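PDB 6L6J: Oxidored_FMN domain-containing protein from [Pseudomonas] geniculata N1, which probably oxidises the amine 6-hydroxypseudooxynicotine, using flavin mononucleotide and a [4Fe-4S] cluster as cofactors. Local coordinates for residues W53-L58 with F164-V169; R202-T207 with R243-A248. All blocks are in the same frame, centred on the assembly; numbering follows the deposited sequence.

Contact 1: residues W53-L58 with F164-V169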
loop_
_atom_site.group_PDB
_atom_site.type_symbol
_atom_site.label_atom_id
_atom_site.label_comp_id
_atom_site.label_asym_id
_atom_site.label_seq_id
_atom_site.Cartn_x
_atom_site.Cartn_y
_atom_site.Cartn_z
ATOM N N TRP A 53 -13.713 -13.346 3.916
ATOM C CA TRP A 53 -12.731 -13.876 2.938
ATOM C C TRP A 53 -12.645 -15.393 3.135
ATOM O O TRP A 53 -12.539 -15.814 4.267
ATOM C CB TRP A 53 -11.384 -13.134 3.070
ATOM C CG TRP A 53 -11.504 -11.683 2.703
ATOM C CD1 TRP A 53 -11.900 -10.657 3.521
ATOM C CD2 TRP A 53 -11.292 -11.101 1.395
ATOM N NE1 TRP A 53 -11.931 -9.483 2.809
ATOM C CE2 TRP A 53 -11.539 -9.720 1.512
ATOM C CE3 TRP A 53 -10.862 -11.599 0.161
ATOM C CZ2 TRP A 53 -11.412 -8.847 0.436
ATOM C CZ3 TRP A 53 -10.732 -10.736 -0.910
ATOM C CH2 TRP A 53 -11.025 -9.380 -0.778
ATOM N N GLY A 54 -12.811 -16.164 2.067
ATOM C CA GLY A 54 -12.782 -17.638 2.047
ATOM C C GLY A 54 -11.400 -18.189 2.346
ATOM O O GLY A 54 -11.330 -19.238 2.979
ATOM N N VAL A 55 -10.329 -17.530 1.897
ATOM C CA VAL A 55 -8.918 -17.888 2.256
ATOM C C VAL A 55 -8.215 -16.638 2.831
ATOM O O VAL A 55 -8.260 -15.552 2.207
ATOM C CB VAL A 55 -8.148 -18.452 1.042
ATOM C CG1 VAL A 55 -6.689 -18.681 1.346
ATOM C CG2 VAL A 55 -8.785 -19.727 0.483
ATOM N N VAL A 56 -7.540 -16.775 3.965
ATOM C CA VAL A 56 -6.648 -15.701 4.469
ATOM C C VAL A 56 -5.248 -16.270 4.600
ATOM O O VAL A 56 -5.094 -17.326 5.218
ATOM C CB VAL A 56 -7.202 -15.071 5.745
ATOM C CG1 VAL A 56 -6.217 -14.104 6.367
ATOM C CG2 VAL A 56 -8.522 -14.379 5.426
ATOM N N CYS A 57 -4.293 -15.616 3.933
ATOM C CA CYS A 57 -2.918 -16.131 3.721
ATOM C C CYS A 57 -1.938 -15.339 4.583
ATOM O O CYS A 57 -2.067 -14.088 4.708
ATOM C CB CYS A 57 -2.491 -16.043 2.262
ATOM S SG CYS A 57 -3.075 -17.393 1.204
ATOM N N LEU A 58 -0.961 -16.042 5.145
ATOM C CA LEU A 58 0.198 -15.406 5.824
ATOM C C LEU A 58 1.234 -15.103 4.758
ATOM O O LEU A 58 1.276 -15.849 3.750
ATOM C CB LEU A 58 0.730 -16.298 6.945
ATOM C CG LEU A 58 0.374 -15.797 8.338
ATOM C CD1 LEU A 58 -1.106 -15.464 8.440
ATOM C CD2 LEU A 58 0.783 -16.809 9.406
ATOM N N PHE A 164 -2.501 -25.193 8.878
ATOM C CA PHE A 164 -2.648 -24.487 7.583
ATOM C C PHE A 164 -3.299 -25.457 6.579
ATOM O O PHE A 164 -2.957 -26.664 6.517
ATOM C CB PHE A 164 -1.290 -23.934 7.105
ATOM C CG PHE A 164 -0.735 -22.766 7.896
ATOM C CD1 PHE A 164 -1.275 -21.492 7.768
ATOM C CD2 PHE A 164 0.323 -22.937 8.781
ATOM C CE1 PHE A 164 -0.773 -20.427 8.502
ATOM C CE2 PHE A 164 0.822 -21.866 9.514
ATOM C CZ PHE A 164 0.282 -20.614 9.365
ATOM N N ASP A 165 -4.228 -24.929 5.790
ATOM C CA ASP A 165 -5.002 -25.684 4.768
ATOM C C ASP A 165 -4.269 -25.658 3.431
ATOM O O ASP A 165 -4.448 -26.625 2.637
ATOM C CB ASP A 165 -6.407 -25.094 4.618
ATOM C CG ASP A 165 -7.160 -25.083 5.932
ATOM O OD1 ASP A 165 -7.492 -26.188 6.444
ATOM O OD2 ASP A 165 -7.375 -23.973 6.456
ATOM N N ILE A 166 -3.542 -24.560 3.179
ATOM C CA ILE A 166 -2.872 -24.244 1.881
ATOM C C ILE A 166 -1.420 -23.885 2.190
ATOM O O ILE A 166 -1.191 -22.886 2.916
ATOM C CB ILE A 166 -3.587 -23.095 1.140
ATOM C CG1 ILE A 166 -5.098 -23.334 1.017
ATOM C CG2 ILE A 166 -2.950 -22.863 -0.221
ATOM C CD1 ILE A 166 -5.901 -22.098 0.649
ATOM N N VAL A 167 -0.484 -24.665 1.651
ATOM C CA VAL A 167 0.981 -24.510 1.869
ATOM C C VAL A 167 1.588 -24.134 0.519
ATOM O O VAL A 167 1.334 -24.884 -0.434
ATOM C CB VAL A 167 1.564 -25.808 2.456
ATOM C CG1 VAL A 167 3.072 -25.791 2.587
ATOM C CG2 VAL A 167 0.930 -26.124 3.799
ATOM N N TYR A 168 2.336 -23.018 0.443
ATOM C CA TYR A 168 2.816 -22.409 -0.836
ATOM C C TYR A 168 4.225 -22.910 -1.195
ATOM O O TYR A 168 5.006 -23.355 -0.298
ATOM C CB TYR A 168 2.806 -20.875 -0.808
ATOM C CG TYR A 168 1.518 -20.225 -1.257
ATOM C CD1 TYR A 168 0.431 -20.087 -0.407
ATOM C CD2 TYR A 168 1.406 -19.678 -2.519
ATOM C CE1 TYR A 168 -0.735 -19.445 -0.801
ATOM C CE2 TYR A 168 0.256 -19.026 -2.922
ATOM C CZ TYR A 168 -0.830 -18.916 -2.072
ATOM O OH TYR A 168 -1.978 -18.303 -2.508
ATOM N N VAL A 169 4.522 -22.864 -2.495
ATOM C CA VAL A 169 5.899 -22.908 -3.061
ATOM C C VAL A 169 6.100 -21.561 -3.759
ATOM O O VAL A 169 5.325 -21.250 -4.675
ATOM C CB VAL A 169 6.092 -24.106 -4.008
ATOM C CG1 VAL A 169 7.155 -23.862 -5.056
ATOM C CG2 VAL A 169 6.409 -25.375 -3.234
#
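Val55 and Ile166 reach toward each other tip to tip, and the meeting is a bump in a notch: the single methyl CD1 of Ile166 sits against both branches of the valine, 3.6 Å from Val55 CG1 and 3.7 Å from Val55 CG2. Ile166 CG1 lies anti to the carbonyl carbon (chi1 -51°), and the extended bond beyond it carries CD1 into the valine fork. Further along, Cys57 SG comes obliquely to Tyr168, 3.7 Å from its CE1 and 5.0 Å from the ring centroid, a sulfur-aromatic contact. These strands, 55-62 and 166-171, are the second and fourth of the eight-stranded parallel TIM barrel; strand 99-105 lies between them, so they meet through side chains alone, the first two pairs inside the barrel. The hydroxyl of Tyr168 is hydrogen-bonded to Tyr25 OH and Asp257 OD2, and its side chain lies about 7 Å from the bound flavin mononucleotide. On the barrel's outer side, Leu58 crosses Phe164 at about a right angle. Its CD2 methyl fits at the ring edge, near the ring plane and 3.8 Å from Phe164 CZ, where Val89 and Val90 of helix 83-94 pack over the two residues.

Contact 2: residues R202-T207 with R243-A248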
loop_
_atom_site.group_PDB
_atom_site.type_symbol
_atom_site.label_atom_id
_atom_site.label_comp_id
_atom_site.label_asym_id
_atom_site.label_seq_id
_atom_site.Cartn_x
_atom_site.Cartn_y
_atom_site.Cartn_z
ATOM N N ARG A 202 14.340 -27.050 -12.752
ATOM C CA ARG A 202 14.534 -28.288 -11.945
ATOM C C ARG A 202 14.281 -28.011 -10.452
ATOM O O ARG A 202 13.639 -28.860 -9.772
ATOM C CB ARG A 202 15.953 -28.840 -12.147
ATOM C CG ARG A 202 16.243 -30.120 -11.368
ATOM C CD ARG A 202 17.589 -30.768 -11.683
ATOM N NE ARG A 202 17.892 -30.734 -13.106
ATOM C CZ ARG A 202 17.269 -31.459 -14.035
ATOM N NH1 ARG A 202 16.316 -32.311 -13.698
ATOM N NH2 ARG A 202 17.593 -31.322 -15.310
ATOM N N LEU A 203 14.787 -26.899 -9.919
ATOM C CA LEU A 203 14.702 -26.676 -8.462
ATOM C C LEU A 203 13.237 -26.434 -8.087
ATOM O O LEU A 203 12.795 -27.005 -7.062
ATOM C CB LEU A 203 15.592 -25.512 -8.040
ATOM C CG LEU A 203 15.726 -25.321 -6.533
ATOM C CD1 LEU A 203 15.851 -26.657 -5.810
ATOM C CD2 LEU A 203 16.915 -24.441 -6.204
ATOM N N LEU A 204 12.521 -25.639 -8.890
ATOM C CA LEU A 204 11.079 -25.337 -8.690
ATOM C C LEU A 204 10.259 -26.632 -8.768
ATOM O O LEU A 204 9.392 -26.811 -7.902
ATOM C CB LEU A 204 10.580 -24.325 -9.728
ATOM C CG LEU A 204 9.068 -24.081 -9.688
ATOM C CD1 LEU A 204 8.628 -23.584 -8.317
ATOM C CD2 LEU A 204 8.634 -23.114 -10.758
ATOM N N ARG A 205 10.493 -27.473 -9.778
ATOM C CA ARG A 205 9.789 -28.778 -9.959
ATOM C C ARG A 205 10.109 -29.686 -8.762
ATOM O O ARG A 205 9.174 -30.123 -8.094
ATOM C CB ARG A 205 10.153 -29.399 -11.320
ATOM C CG ARG A 205 10.058 -30.918 -11.413
ATOM C CD ARG A 205 10.722 -31.469 -12.667
ATOM N NE ARG A 205 9.847 -31.337 -13.830
ATOM C CZ ARG A 205 10.177 -30.807 -15.014
ATOM N NH1 ARG A 205 11.399 -30.345 -15.250
ATOM N NH2 ARG A 205 9.270 -30.751 -15.974
ATOM N N GLU A 206 11.388 -29.954 -8.500
ATOM C CA GLU A 206 11.853 -30.871 -7.415
ATOM C C GLU A 206 11.310 -30.435 -6.042
ATOM O O GLU A 206 10.995 -31.294 -5.231
ATOM C CB GLU A 206 13.382 -30.906 -7.363
ATOM C CG GLU A 206 14.022 -31.673 -8.502
ATOM C CD GLU A 206 15.530 -31.749 -8.382
ATOM O OE1 GLU A 206 16.117 -30.856 -7.745
ATOM O OE2 GLU A 206 16.110 -32.713 -8.911
ATOM N N THR A 207 11.222 -29.140 -5.777
ATOM C CA THR A 207 10.696 -28.604 -4.503
ATOM C C THR A 207 9.198 -28.936 -4.430
ATOM O O THR A 207 8.794 -29.701 -3.507
ATOM C CB THR A 207 11.046 -27.116 -4.372
ATOM O OG1 THR A 207 12.472 -27.047 -4.328
ATOM C CG2 THR A 207 10.490 -26.458 -3.129
ATOM N N ARG A 243 5.252 -18.808 -19.575
ATOM C CA ARG A 243 4.380 -19.780 -20.285
ATOM C C ARG A 243 4.991 -21.175 -20.127
ATOM O O ARG A 243 4.238 -22.086 -19.858
ATOM C CB ARG A 243 4.178 -19.369 -21.755
ATOM C CG ARG A 243 4.067 -20.517 -22.749
ATOM C CD ARG A 243 5.014 -20.309 -23.918
ATOM N NE ARG A 243 5.591 -21.549 -24.432
ATOM C CZ ARG A 243 6.722 -21.625 -25.148
ATOM N NH1 ARG A 243 7.415 -20.530 -25.438
ATOM N NH2 ARG A 243 7.164 -22.806 -25.557
ATOM N N ARG A 244 6.307 -21.332 -20.291
ATOM C CA ARG A 244 6.979 -22.659 -20.238
ATOM C C ARG A 244 6.826 -23.262 -18.847
ATOM O O ARG A 244 6.505 -24.447 -18.781
ATOM C CB ARG A 244 8.455 -22.580 -20.623
ATOM C CG ARG A 244 8.733 -22.842 -22.097
ATOM C CD ARG A 244 10.211 -23.039 -22.395
ATOM N NE ARG A 244 10.783 -21.851 -23.011
ATOM C CZ ARG A 244 10.855 -21.642 -24.321
ATOM N NH1 ARG A 244 11.380 -20.516 -24.776
ATOM N NH2 ARG A 244 10.400 -22.554 -25.175
ATOM N N VAL A 245 7.059 -22.493 -17.776
ATOM C CA VAL A 245 7.012 -23.044 -16.384
ATOM C C VAL A 245 5.617 -23.639 -16.181
ATOM O O VAL A 245 5.515 -24.818 -15.759
ATOM C CB VAL A 245 7.367 -22.016 -15.291
ATOM C CG1 VAL A 245 6.953 -22.491 -13.905
ATOM C CG2 VAL A 245 8.856 -21.657 -15.297
ATOM N N VAL A 246 4.577 -22.867 -16.488
ATOM C CA VAL A 246 3.180 -23.368 -16.355
ATOM C C VAL A 246 3.089 -24.663 -17.180
ATOM O O VAL A 246 2.974 -25.738 -16.575
ATOM C CB VAL A 246 2.128 -22.318 -16.753
ATOM C CG1 VAL A 246 0.731 -22.886 -16.672
ATOM C CG2 VAL A 246 2.215 -21.078 -15.885
ATOM N N GLU A 247 3.221 -24.591 -18.500
ATOM C CA GLU A 247 3.131 -25.793 -19.371
ATOM C C GLU A 247 3.772 -26.991 -18.668
ATOM O O GLU A 247 3.079 -27.981 -18.481
ATOM C CB GLU A 247 3.750 -25.525 -20.738
ATOM C CG GLU A 247 2.704 -25.087 -21.747
ATOM C CD GLU A 247 3.266 -24.512 -23.023
ATOM O OE1 GLU A 247 4.478 -24.712 -23.266
ATOM O OE2 GLU A 247 2.499 -23.844 -23.736
ATOM N N ALA A 248 5.029 -26.876 -18.251
ATOM C CA ALA A 248 5.834 -27.966 -17.645
ATOM C C ALA A 248 5.192 -28.517 -16.359
ATOM O O ALA A 248 5.331 -29.724 -16.100
ATOM C CB ALA A 248 7.231 -27.467 -17.375
#
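Leu204 and Val245 provide the apolar part of this helix-to-helix contact. Their side chains cross at about a right angle, and one methyl of each does the touching, Leu204 CD2 lying 3.6 Å from Val245 CG1. With Leu204 CG trans to the backbone nitrogen (chi1 173°), the isobutyl group extends from its helix toward the other, while the valine presents one branch from the flank of its turn.

The polar part is looser. Arg205 starts out beside the interface, and a bend at chi3 (-80°) brings its guanidinium toward the last turn of 243-248. There NH2 comes within 4.1 Å of Ala248 O and also 4.1 Å from Ala248 CB, an oblique approach to the carbonyl, too long for a hydrogen bond.

Some polar groups are held within their own helix. Leu203 O accepts from both Thr207 N and, at 2.8 Å, Thr207 OG1, the two donors arriving from opposite faces of the carbonyl plane. Arg243 NE forms a salt bridge with Glu247 OE1 one turn on, and Arg244 CG lies over the centre of the Arg243 guanidinium.

Helices 197-215 and 241-249 both belong to the outer layer of the TIM barrel, with strand 220-229 between them in sequence. Helix 177-182 borders both partners, Leu178 touching Leu204 and Leu182 touching Val245, while helix 142-162 packs against Leu203 and Thr207 of helix 197-215.

Both contacts belong to the flavin-binding TIM barrel and follow in series along the chain: contact 1 closes at strand 166-171 before contact 2 opens on helix 197-215. Their centres are about 21 Å apart, the first joining strands of the barrel wall, the second joining two helices of the surrounding layer. They nevertheless touch, because Val169, at the end of the 164-169 segment, packs its CG1 against Leu204 CD1 at 3.6 Å and its CG2 near Thr207. Strand 166-171 thus serves both contacts, with Tyr168 turned inward and Val169 outward to helix 197-215; the side chain of Leu204 is about 13 Å from the flavin.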